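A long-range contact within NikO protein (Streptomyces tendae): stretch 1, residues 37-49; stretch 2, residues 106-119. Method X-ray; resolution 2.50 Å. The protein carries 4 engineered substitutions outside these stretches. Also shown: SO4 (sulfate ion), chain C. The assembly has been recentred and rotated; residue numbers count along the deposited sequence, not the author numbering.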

# COMPACT_ATOMS: atom_id res chain seq x y z
N LEU A 37 25.75 -13.53 0.17
CA LEU A 37 27.11 -13.80 0.63
C LEU A 37 27.11 -14.17 2.10
O LEU A 37 27.78 -15.12 2.51
N VAL A 38 26.35 -13.42 2.90
CA VAL A 38 26.24 -13.68 4.33
C VAL A 38 25.68 -15.07 4.61
O VAL A 38 26.24 -15.83 5.39
N THR A 39 24.56 -15.39 3.95
CA THR A 39 23.89 -16.67 4.18
C THR A 39 24.69 -17.86 3.65
O THR A 39 24.63 -18.95 4.21
N THR A 40 25.43 -17.65 2.57
CA THR A 40 26.27 -18.70 2.01
C THR A 40 27.44 -18.99 2.94
O THR A 40 27.78 -20.15 3.19
N VAL A 41 28.05 -17.93 3.46
CA VAL A 41 29.14 -18.06 4.42
C VAL A 41 28.63 -18.67 5.72
O VAL A 41 29.30 -19.51 6.33
N ALA A 42 27.44 -18.24 6.14
CA ALA A 42 26.82 -18.76 7.36
C ALA A 42 26.59 -20.26 7.25
O ALA A 42 26.80 -21.01 8.21
N ALA A 43 26.15 -20.71 6.08
CA ALA A 43 25.93 -22.13 5.83
C ALA A 43 27.26 -22.87 5.77
O ALA A 43 27.35 -24.03 6.17
N ALA A 44 28.29 -22.19 5.28
CA ALA A 44 29.62 -22.77 5.18
C ALA A 44 30.26 -22.95 6.55
O ALA A 44 31.05 -23.86 6.77
N ALA A 45 29.89 -22.07 7.48
CA ALA A 45 30.45 -22.10 8.83
C ALA A 45 30.01 -23.34 9.60
O ALA A 45 30.63 -23.72 10.60
N THR A 46 28.93 -23.96 9.15
CA THR A 46 28.39 -25.15 9.81
C THR A 46 29.01 -26.42 9.23
O THR A 46 28.89 -27.49 9.82
N ALA A 47 29.66 -26.29 8.08
CA ALA A 47 30.12 -27.46 7.34
C ALA A 47 31.59 -27.81 7.59
O ALA A 47 32.31 -27.07 8.26
N SER A 48 32.01 -28.94 7.04
CA SER A 48 33.39 -29.39 7.13
C SER A 48 33.97 -29.52 5.73
O SER A 48 34.82 -30.37 5.47
N ALA A 49 33.49 -28.68 4.82
CA ALA A 49 33.90 -28.73 3.43
C ALA A 49 34.19 -27.33 2.90
O ALA A 49 33.57 -26.36 3.33
N HIS A 106 26.80 -7.05 10.49
CA HIS A 106 25.54 -7.62 10.92
C HIS A 106 25.47 -9.11 10.57
O HIS A 106 24.77 -9.88 11.23
N GLY A 107 26.20 -9.50 9.54
CA GLY A 107 26.17 -10.87 9.05
C GLY A 107 26.76 -11.90 9.99
O GLY A 107 26.56 -13.10 9.81
N SER A 108 27.48 -11.43 11.00
CA SER A 108 28.10 -12.32 11.98
C SER A 108 27.05 -12.99 12.86
O SER A 108 27.32 -14.01 13.49
N LEU A 109 25.86 -12.40 12.91
CA LEU A 109 24.76 -12.92 13.71
C LEU A 109 24.33 -14.31 13.26
O LEU A 109 23.85 -15.11 14.07
N TYR A 110 24.49 -14.60 11.98
CA TYR A 110 24.06 -15.87 11.42
C TYR A 110 25.16 -16.93 11.50
O TYR A 110 25.06 -17.99 10.88
N LEU A 111 26.20 -16.64 12.27
CA LEU A 111 27.25 -17.60 12.55
C LEU A 111 26.92 -18.35 13.83
O LEU A 111 27.51 -19.39 14.13
N LEU A 112 25.96 -17.81 14.58
CA LEU A 112 25.52 -18.40 15.84
C LEU A 112 25.07 -19.87 15.76
O LEU A 112 25.40 -20.66 16.64
N PRO A 113 24.29 -20.24 14.72
CA PRO A 113 23.93 -21.66 14.61
C PRO A 113 25.14 -22.57 14.45
O PRO A 113 25.15 -23.68 14.98
N ALA A 114 26.16 -22.09 13.75
CA ALA A 114 27.39 -22.86 13.56
C ALA A 114 28.16 -22.98 14.87
O ALA A 114 28.67 -24.05 15.21
N LEU A 115 28.24 -21.88 15.61
CA LEU A 115 28.97 -21.84 16.87
C LEU A 115 28.33 -22.72 17.94
O LEU A 115 29.01 -23.51 18.59
N VAL A 116 27.02 -22.58 18.11
CA VAL A 116 26.31 -23.29 19.17
C VAL A 116 26.23 -24.79 18.88
O VAL A 116 26.07 -25.59 19.80
N SER A 117 26.35 -25.16 17.62
CA SER A 117 26.23 -26.56 17.22
C SER A 117 27.59 -27.25 17.23
O SER A 117 27.67 -28.47 17.34
N ARG A 118 28.65 -26.46 17.11
CA ARG A 118 30.00 -27.01 17.04
C ARG A 118 30.67 -27.04 18.40
O ARG A 118 31.43 -27.96 18.71
N ASN A 119 30.39 -26.03 19.23
CA ASN A 119 31.05 -25.90 20.52
C ASN A 119 30.09 -26.08 21.70
O ASN A 119 30.52 -26.28 22.83

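Which side chains fill the apolar seam? Val38, Ala42 and Ala45 point toward the second stretch, and Tyr110 and Ala114 point back. Val38, in the t rotamer, sets CG1 3.6 Å from Gly107 CA and 3.7 Å from Tyr110 CD2. Tyr110 (chi1 m) also brings its CB 3.8 Å from Ala42 CB. Leu111 leaves its backbone sideways, yet its m,t rotamer carries CD2 to 3.7 Å from Ala45 CB.

Why can the backbones come so close? At several points the residues are small: Ala42, Ala45 and Ala114 carry only a CB. Gly107 has no side chain, and an ideal CB there would lie 2.8 Å from Val38 CG2, a clash. Farther along, Ala45 CB meets Ala114 CB at 3.7 Å, and Thr46 CG2 lies 3.7 Å from that same Ala114 CB. Thr46 (chi1 p) turns OG1 back to Ala43 O, a 2.8 Å hydrogen bond within its own stretch.

What polar links join the stretches? Arg118, extended with chi1 to chi3 all t, donates from NH1 to Ala47 O at 3.2 Å, nearly straight. Its NH2 sits 2.9 Å from Ala45 O, but the angle is too poor for a hydrogen bond.

Do water or ions contribute? One water donates to Ala42 O (3.0 Å) and Tyr110 O (2.9 Å), bridging the stretches. A sulfate, probably from the crystallisation liquor, places O1 2.8 Å from Tyr110 OH.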

# COMPACT_ATOMS: atom_id res chain seq x y z
CB LEU A 37 27.99 -12.57 0.40
CG LEU A 37 29.35 -12.58 1.10
CD1 LEU A 37 30.21 -13.73 0.63
CD2 LEU A 37 30.06 -11.26 0.88
CB VAL A 38 25.35 -12.62 5.02
CG1 VAL A 38 24.99 -13.06 6.43
CG2 VAL A 38 26.05 -11.27 5.03
CB THR A 39 22.48 -16.68 3.57
OG1 THR A 39 22.55 -16.30 2.19
CG2 THR A 39 21.57 -15.70 4.31
CB THR A 40 26.81 -18.32 0.62
OG1 THR A 40 25.71 -18.06 -0.27
CG2 THR A 40 27.66 -19.44 0.04
CB VAL A 41 29.80 -16.69 4.69
CG1 VAL A 41 30.68 -16.75 5.93
CG2 VAL A 41 30.61 -16.25 3.48
CB ALA A 42 25.52 -18.04 7.64
CB ALA A 43 25.16 -22.32 4.53
CB ALA A 44 30.51 -21.90 4.29
CB ALA A 45 30.07 -20.84 9.58
CB THR A 46 26.87 -25.24 9.64
OG1 THR A 46 26.55 -25.60 8.29
CG2 THR A 46 26.21 -23.91 9.97
CB ALA A 47 29.88 -27.25 5.85
CB SER A 48 33.47 -30.74 7.85
OG SER A 48 32.79 -30.70 9.09
CB ALA A 49 32.83 -29.41 2.59
CB HIS A 106 24.38 -6.87 10.26
CG HIS A 106 23.03 -7.46 10.55
ND1 HIS A 106 22.38 -8.29 9.67
CD2 HIS A 106 22.21 -7.33 11.62
CE1 HIS A 106 21.21 -8.65 10.18
NE2 HIS A 106 21.09 -8.08 11.37
CB SER A 108 29.11 -11.56 12.84
OG SER A 108 28.47 -10.53 13.57
CB LEU A 109 23.57 -11.97 13.67
CG LEU A 109 23.69 -10.66 14.45
CD1 LEU A 109 22.50 -9.76 14.19
CD2 LEU A 109 23.82 -10.96 15.93
CB TYR A 110 23.57 -15.69 9.98
CG TYR A 110 22.44 -14.69 9.88
CD1 TYR A 110 21.17 -14.99 10.36
CD2 TYR A 110 22.65 -13.44 9.31
CE1 TYR A 110 20.14 -14.07 10.27
CE2 TYR A 110 21.62 -12.52 9.21
CZ TYR A 110 20.37 -12.84 9.70
OH TYR A 110 19.34 -11.93 9.61
CB LEU A 111 28.60 -16.90 12.69
CG LEU A 111 29.17 -16.25 11.43
CD1 LEU A 111 30.44 -15.48 11.74
CD2 LEU A 111 29.43 -17.30 10.36
CB LEU A 112 24.44 -17.54 16.50
CG LEU A 112 24.88 -16.16 17.00
CD1 LEU A 112 23.72 -15.42 17.64
CD2 LEU A 112 26.04 -16.30 17.97
CB PRO A 113 23.08 -21.70 13.34
CG PRO A 113 22.49 -20.35 13.25
CD PRO A 113 23.55 -19.42 13.74
CB ALA A 114 28.26 -22.22 12.50
CB LEU A 115 29.07 -20.40 17.38
CG LEU A 115 29.84 -19.40 16.51
CD1 LEU A 115 29.69 -17.99 17.05
CD2 LEU A 115 31.30 -19.79 16.41
CB VAL A 116 24.89 -22.70 19.39
CG1 VAL A 116 23.92 -23.24 18.36
CG2 VAL A 116 24.40 -23.02 20.79
CB SER A 117 25.60 -26.67 15.83
OG SER A 117 25.57 -28.02 15.40
CB ARG A 118 30.85 -26.18 16.06
CG ARG A 118 31.96 -26.97 15.40
CD ARG A 118 32.77 -26.10 14.46
NE ARG A 118 33.36 -26.89 13.38
CZ ARG A 118 32.94 -26.85 12.12
NH1 ARG A 118 33.53 -27.61 11.20
NH2 ARG A 118 31.94 -26.05 11.77
CB ASN A 119 31.75 -24.55 20.62
CG ASN A 119 32.70 -24.30 19.46
OD1 ASN A 119 33.19 -25.23 18.83
ND2 ASN A 119 32.95 -23.03 19.17
S SO4 C . 18.15 -9.54 7.58
O1 SO4 C . 17.86 -10.97 7.50
O2 SO4 C . 19.59 -9.34 7.61
O3 SO4 C . 17.59 -8.88 6.40
O4 SO4 C . 17.54 -8.99 8.78
O HOH W 1 25.79 -20.74 11.05